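Local coordinates for protein EpsJ (PDB 2RET) that probably forms part of the pseudopilus of the type II secretion system, as a minor pseudopilin that binds the pseudopilin EpsI, at residues 58-63 and 91-96; 64-69 and 123-128. One frame throughout, in Å; residues are numbered along the deposited sequence.

Both contacts involve the six-stranded antiparallel sheet of the pseudopilin domain, and their centres lie about 9 Å apart. Contact 1 joins the loop before strand 64-74 to the end of the neighbouring strand 79-93, at the surface. Contact 2 begins where that loop becomes strand 64-74, and sets the strand against 122-130 of the second, four-stranded sheet, in the interior. Along the chain the segments come in the order 58-63, 64-69, 91-96 and 123-128, so the two contacts cross. Asn63 touches the backbone of strand 122-130, and Leu59 CD1 packs on Ile66 O. One continuous run, 58-69, thus ties the ends of two inner strands, at the surface, to the packing between the sheets.

Contact 1 (58-63 and 91-96); sequences LLDSDN and RIKDER
Ser61 sets its OG anti to the backbone N (chi1 -173°), and Asp62 sets its CG anti to the carbonyl carbon (chi1 -61°), so both polar groups can meet the last part of strand 79-93, around Arg91 and Ile92, and the beta-hairpin that follows in the antiparallel sheet of this pseudopilin domain. Ser61 begins an ST turn: its OG accepts from Asn63 N, and the same oxygen takes a nearly straight bond from Ile92 N at 3.0 Å. OG is also hydrogen-bonded to Lys64 O, so a small hydroxyl satisfies several backbone groups in a buried place. The next link is pure backbone, Asp62 N to Ile92 O, arriving in the carbonyl plane and almost linear at 175°.

Asp62 suits its position because its carboxylate serves three partners. Lys93, its chain bent at chi2 and chi3, crosses it at about a right angle and brings NZ to 2.6 Å from Asp62 OD1, nearly along the C-O axis. Asp60 OD1 adds a long salt bridge, and two carboxylates near Lys93 NZ would probably favour the charged lysine. Asp62 OD2 binds both amides of the two-residue type I' turn between Lys93 and Arg96: Asp94 N directly at 2.7 Å, from above the carboxylate plane, and Glu95 N through a water.

On the Leu59 side of Ser61, Arg91 holds the loop, its CB against Ser61 CB at 3.5 Å. Its CG occupies the crowded position between backbone N and carbonyl carbon, and its chain runs extended from CG to NE toward Leu59, while NH2 forms a salt bridge with Glu98. The arginine is long enough to reach both: NH1 donates a bent hydrogen bond to Leu59 O at 3.1 Å, in the carbonyl plane but tilted from the guanidinium plane.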
# COMPACT_ATOMS: atom_id res chain seq x y z
N LEU B 58 -35.90 3.19 2.95
CA LEU B 58 -34.74 3.96 2.53
C LEU B 58 -34.70 4.02 1.01
O LEU B 58 -34.99 3.02 0.31
CB LEU B 58 -33.42 3.34 3.02
CG LEU B 58 -32.27 4.38 3.09
CD1 LEU B 58 -32.45 5.20 4.44
CD2 LEU B 58 -30.88 3.77 2.97
N LEU B 59 -34.33 5.19 0.51
CA LEU B 59 -34.27 5.47 -0.92
C LEU B 59 -35.60 5.18 -1.62
O LEU B 59 -35.62 4.82 -2.78
CB LEU B 59 -33.13 4.67 -1.58
CG LEU B 59 -31.72 4.73 -0.94
CD1 LEU B 59 -30.79 3.80 -1.67
CD2 LEU B 59 -31.15 6.16 -0.90
N ASP B 60 -36.71 5.31 -0.89
CA ASP B 60 -38.04 5.07 -1.45
C ASP B 60 -38.29 3.59 -1.78
O ASP B 60 -39.19 3.28 -2.54
CB ASP B 60 -38.24 5.95 -2.70
CG ASP B 60 -39.68 6.02 -3.16
OD1 ASP B 60 -40.59 5.83 -2.32
OD2 ASP B 60 -39.92 6.26 -4.37
N SER B 61 -37.53 2.68 -1.18
CA SER B 61 -37.79 1.27 -1.32
C SER B 61 -39.23 0.93 -0.89
O SER B 61 -39.76 1.59 -0.01
CB SER B 61 -36.78 0.47 -0.48
OG SER B 61 -36.92 -0.90 -0.74
N ASP B 62 -39.85 -0.07 -1.55
CA ASP B 62 -41.15 -0.66 -1.12
C ASP B 62 -40.95 -1.54 0.12
O ASP B 62 -41.91 -1.85 0.81
CB ASP B 62 -41.78 -1.58 -2.18
CG ASP B 62 -42.12 -0.89 -3.50
OD1 ASP B 62 -42.17 0.34 -3.57
OD2 ASP B 62 -42.31 -1.62 -4.50
N ASN B 63 -39.72 -2.00 0.38
CA ASN B 63 -39.42 -2.53 1.71
C ASN B 63 -38.08 -2.00 2.21
O ASN B 63 -37.94 -0.79 2.39
CB ASN B 63 -39.59 -4.07 1.79
CG ASN B 63 -38.97 -4.82 0.60
OD1 ASN B 63 -39.62 -4.97 -0.45
ND2 ASN B 63 -37.71 -5.33 0.78
N ARG B 91 -32.47 -1.05 -3.36
CA ARG B 91 -33.85 -0.97 -2.90
C ARG B 91 -34.72 -1.86 -3.76
O ARG B 91 -34.28 -2.30 -4.84
CB ARG B 91 -34.34 0.46 -3.01
CG ARG B 91 -34.33 0.95 -4.42
CD ARG B 91 -34.92 2.28 -4.55
NE ARG B 91 -35.20 2.56 -5.95
CZ ARG B 91 -35.13 3.78 -6.49
NH1 ARG B 91 -34.78 4.83 -5.76
NH2 ARG B 91 -35.39 3.95 -7.78
N ILE B 92 -35.94 -2.11 -3.31
CA ILE B 92 -36.94 -2.80 -4.12
C ILE B 92 -37.98 -1.79 -4.60
O ILE B 92 -38.51 -1.01 -3.82
CB ILE B 92 -37.66 -3.96 -3.35
CG1 ILE B 92 -36.65 -4.96 -2.77
CG2 ILE B 92 -38.72 -4.69 -4.26
CD1 ILE B 92 -35.93 -5.80 -3.78
N LYS B 93 -38.25 -1.81 -5.90
CA LYS B 93 -39.36 -1.07 -6.47
C LYS B 93 -40.18 -1.99 -7.35
O LYS B 93 -39.68 -2.46 -8.36
CB LYS B 93 -38.88 0.10 -7.28
CG LYS B 93 -38.71 1.33 -6.46
CD LYS B 93 -40.07 1.95 -6.20
CE LYS B 93 -40.16 2.39 -4.77
NZ LYS B 93 -41.55 2.77 -4.37
N ASP B 94 -41.41 -2.25 -6.92
CA ASP B 94 -42.34 -3.09 -7.63
C ASP B 94 -41.74 -4.42 -8.01
O ASP B 94 -41.69 -4.81 -9.17
CB ASP B 94 -42.93 -2.32 -8.80
CG ASP B 94 -43.91 -1.23 -8.34
OD1 ASP B 94 -44.93 -1.55 -7.66
OD2 ASP B 94 -43.66 -0.05 -8.67
N GLU B 95 -41.25 -5.10 -6.96
CA GLU B 95 -40.60 -6.39 -7.04
C GLU B 95 -39.39 -6.41 -7.99
O GLU B 95 -39.05 -7.43 -8.57
CB GLU B 95 -41.64 -7.46 -7.38
CG GLU B 95 -42.59 -7.68 -6.20
CD GLU B 95 -43.69 -8.70 -6.46
OE1 GLU B 95 -43.98 -9.01 -7.65
OE2 GLU B 95 -44.27 -9.18 -5.45
N ARG B 96 -38.75 -5.26 -8.13
CA ARG B 96 -37.47 -5.14 -8.81
C ARG B 96 -36.39 -4.71 -7.80
O ARG B 96 -36.56 -3.71 -7.09
CB ARG B 96 -37.51 -4.05 -9.88
CG ARG B 96 -37.96 -4.45 -11.23
CD ARG B 96 -37.65 -3.29 -12.21
NE ARG B 96 -38.01 -1.97 -11.63
CZ ARG B 96 -39.20 -1.38 -11.75
NH1 ARG B 96 -40.19 -1.93 -12.46
NH2 ARG B 96 -39.41 -0.20 -11.18
O HOH W 1 -42.31 -4.07 -4.57

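Contact 2 (64-69 and 123-128); sequences KGIMFA and EELNVR
The facing of two antiparallel beta-sheets forms this buried contact, with strand 64-69 of the six-stranded sheet crossing strand 123-128 of the four-stranded one. Their axes approach to 6.8 Å at an angle of 49°, and no hydrogen bond joins them; side chains carry the contact.

At the close end, Lys64 and Leu125 have their CA atoms 6.0 Å apart. The methylene CB of Lys64 rests 3.5 Å from Leu125 O, and its aliphatic chain then leads away, bending at chi2 and again at chi4, so that NZ can form a salt bridge with Asp56. A lysine fits here because its stem is apolar and its charged end can leave the interface. Leu125 replies with CD2, brought forward by CG anti to the backbone N, which lies 3.7 Å from Lys64 O and also reaches Gly65 CA.

Farther along, the strands diverge and branched side chains bridge the wider gap. Ile66 sends CG1 anti to the backbone N (chi1 -166°), and the extended chain carries CD1 across to Val127 at about a right angle, 3.9 Å from Val127 CG1 and almost as near to its CG2.

Around this apolar layer, Trp54 of strand 49-56 touches Ile66 and Val127, Tyr90 of strand 79-93 packs on Ile66, and strand 148-155 meets Leu125 through Leu153 and Val127 through Ile149.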
# COMPACT_ATOMS: atom_id res chain seq x y z
N LYS B 64 -37.12 -2.87 2.46
CA LYS B 64 -35.85 -2.42 3.01
C LYS B 64 -35.01 -1.76 1.97
O LYS B 64 -35.12 -2.11 0.79
CB LYS B 64 -35.07 -3.57 3.62
CG LYS B 64 -35.58 -3.92 4.98
CD LYS B 64 -35.24 -2.82 5.99
CE LYS B 64 -35.44 -3.33 7.39
NZ LYS B 64 -36.58 -4.26 7.46
N GLY B 65 -34.22 -0.80 2.41
CA GLY B 65 -33.11 -0.28 1.59
C GLY B 65 -31.80 -0.14 2.33
O GLY B 65 -31.79 0.00 3.53
N ILE B 66 -30.70 -0.16 1.57
CA ILE B 66 -29.33 -0.05 2.12
C ILE B 66 -28.56 1.01 1.32
O ILE B 66 -28.80 1.22 0.13
CB ILE B 66 -28.58 -1.45 2.18
CG1 ILE B 66 -27.33 -1.40 3.06
CG2 ILE B 66 -28.23 -1.99 0.82
CD1 ILE B 66 -26.79 -2.77 3.46
N MSE B 67 -27.67 1.73 2.02
CA MSE B 67 -26.83 2.71 1.38
C MSE B 67 -25.52 2.77 2.09
O MSE B 67 -25.47 2.76 3.32
CB MSE B 67 -27.49 4.10 1.36
CG MSE B 67 -26.74 5.10 0.42
SE MSE B 67 -27.50 6.91 0.41
CE MSE B 67 -27.16 7.51 2.26
N PHE B 68 -24.45 2.90 1.30
CA PHE B 68 -23.08 2.94 1.80
C PHE B 68 -22.08 3.58 0.80
O PHE B 68 -22.35 3.68 -0.41
CB PHE B 68 -22.62 1.52 2.22
CG PHE B 68 -22.76 0.46 1.13
CD1 PHE B 68 -23.89 -0.35 1.07
CD2 PHE B 68 -21.74 0.26 0.20
CE1 PHE B 68 -24.01 -1.33 0.08
CE2 PHE B 68 -21.85 -0.72 -0.78
CZ PHE B 68 -22.97 -1.51 -0.85
N ALA B 69 -20.94 4.01 1.32
CA ALA B 69 -19.81 4.48 0.49
C ALA B 69 -19.04 3.29 -0.04
O ALA B 69 -18.96 2.28 0.62
CB ALA B 69 -18.90 5.41 1.31
N GLU B 123 -38.73 -10.20 -4.24
CA GLU B 123 -39.76 -9.77 -3.31
C GLU B 123 -39.17 -8.96 -2.15
O GLU B 123 -39.75 -7.96 -1.71
CB GLU B 123 -40.50 -11.00 -2.78
CG GLU B 123 -41.41 -11.67 -3.84
CD GLU B 123 -41.84 -13.07 -3.48
OE1 GLU B 123 -41.45 -13.58 -2.41
OE2 GLU B 123 -42.60 -13.67 -4.28
N GLU B 124 -38.00 -9.39 -1.69
CA GLU B 124 -37.45 -8.89 -0.43
C GLU B 124 -35.95 -8.77 -0.58
O GLU B 124 -35.33 -9.47 -1.40
CB GLU B 124 -37.80 -9.84 0.74
CG GLU B 124 -37.60 -9.21 2.11
CD GLU B 124 -37.89 -10.15 3.28
OE1 GLU B 124 -38.89 -10.93 3.20
OE2 GLU B 124 -37.14 -10.08 4.28
N LEU B 125 -35.45 -7.78 0.16
CA LEU B 125 -34.07 -7.55 0.46
C LEU B 125 -33.94 -7.61 1.99
O LEU B 125 -34.58 -6.87 2.67
CB LEU B 125 -33.67 -6.15 -0.05
CG LEU B 125 -32.28 -5.61 0.37
CD1 LEU B 125 -31.19 -6.50 -0.19
CD2 LEU B 125 -32.07 -4.13 -0.03
N ASN B 126 -33.09 -8.50 2.48
CA ASN B 126 -32.72 -8.53 3.89
C ASN B 126 -31.19 -8.59 4.10
O ASN B 126 -30.50 -9.36 3.48
CB ASN B 126 -33.35 -9.71 4.59
CG ASN B 126 -33.24 -9.61 6.11
OD1 ASN B 126 -33.59 -8.58 6.72
ND2 ASN B 126 -32.74 -10.66 6.72
N VAL B 127 -30.70 -7.79 5.03
CA VAL B 127 -29.28 -7.69 5.31
C VAL B 127 -29.05 -7.88 6.80
O VAL B 127 -29.81 -7.37 7.62
CB VAL B 127 -28.69 -6.34 4.83
CG1 VAL B 127 -27.19 -6.27 5.17
CG2 VAL B 127 -28.86 -6.16 3.28
N ARG B 128 -28.01 -8.66 7.12
CA ARG B 128 -27.60 -8.92 8.48
C ARG B 128 -26.13 -8.61 8.63
O ARG B 128 -25.37 -8.69 7.68
CB ARG B 128 -27.87 -10.35 8.86
CG ARG B 128 -29.34 -10.63 9.04
CD ARG B 128 -29.64 -12.07 8.77
NE ARG B 128 -29.52 -12.85 9.99
CZ ARG B 128 -28.75 -13.92 10.18
NH1 ARG B 128 -27.96 -14.41 9.21
NH2 ARG B 128 -28.77 -14.51 11.37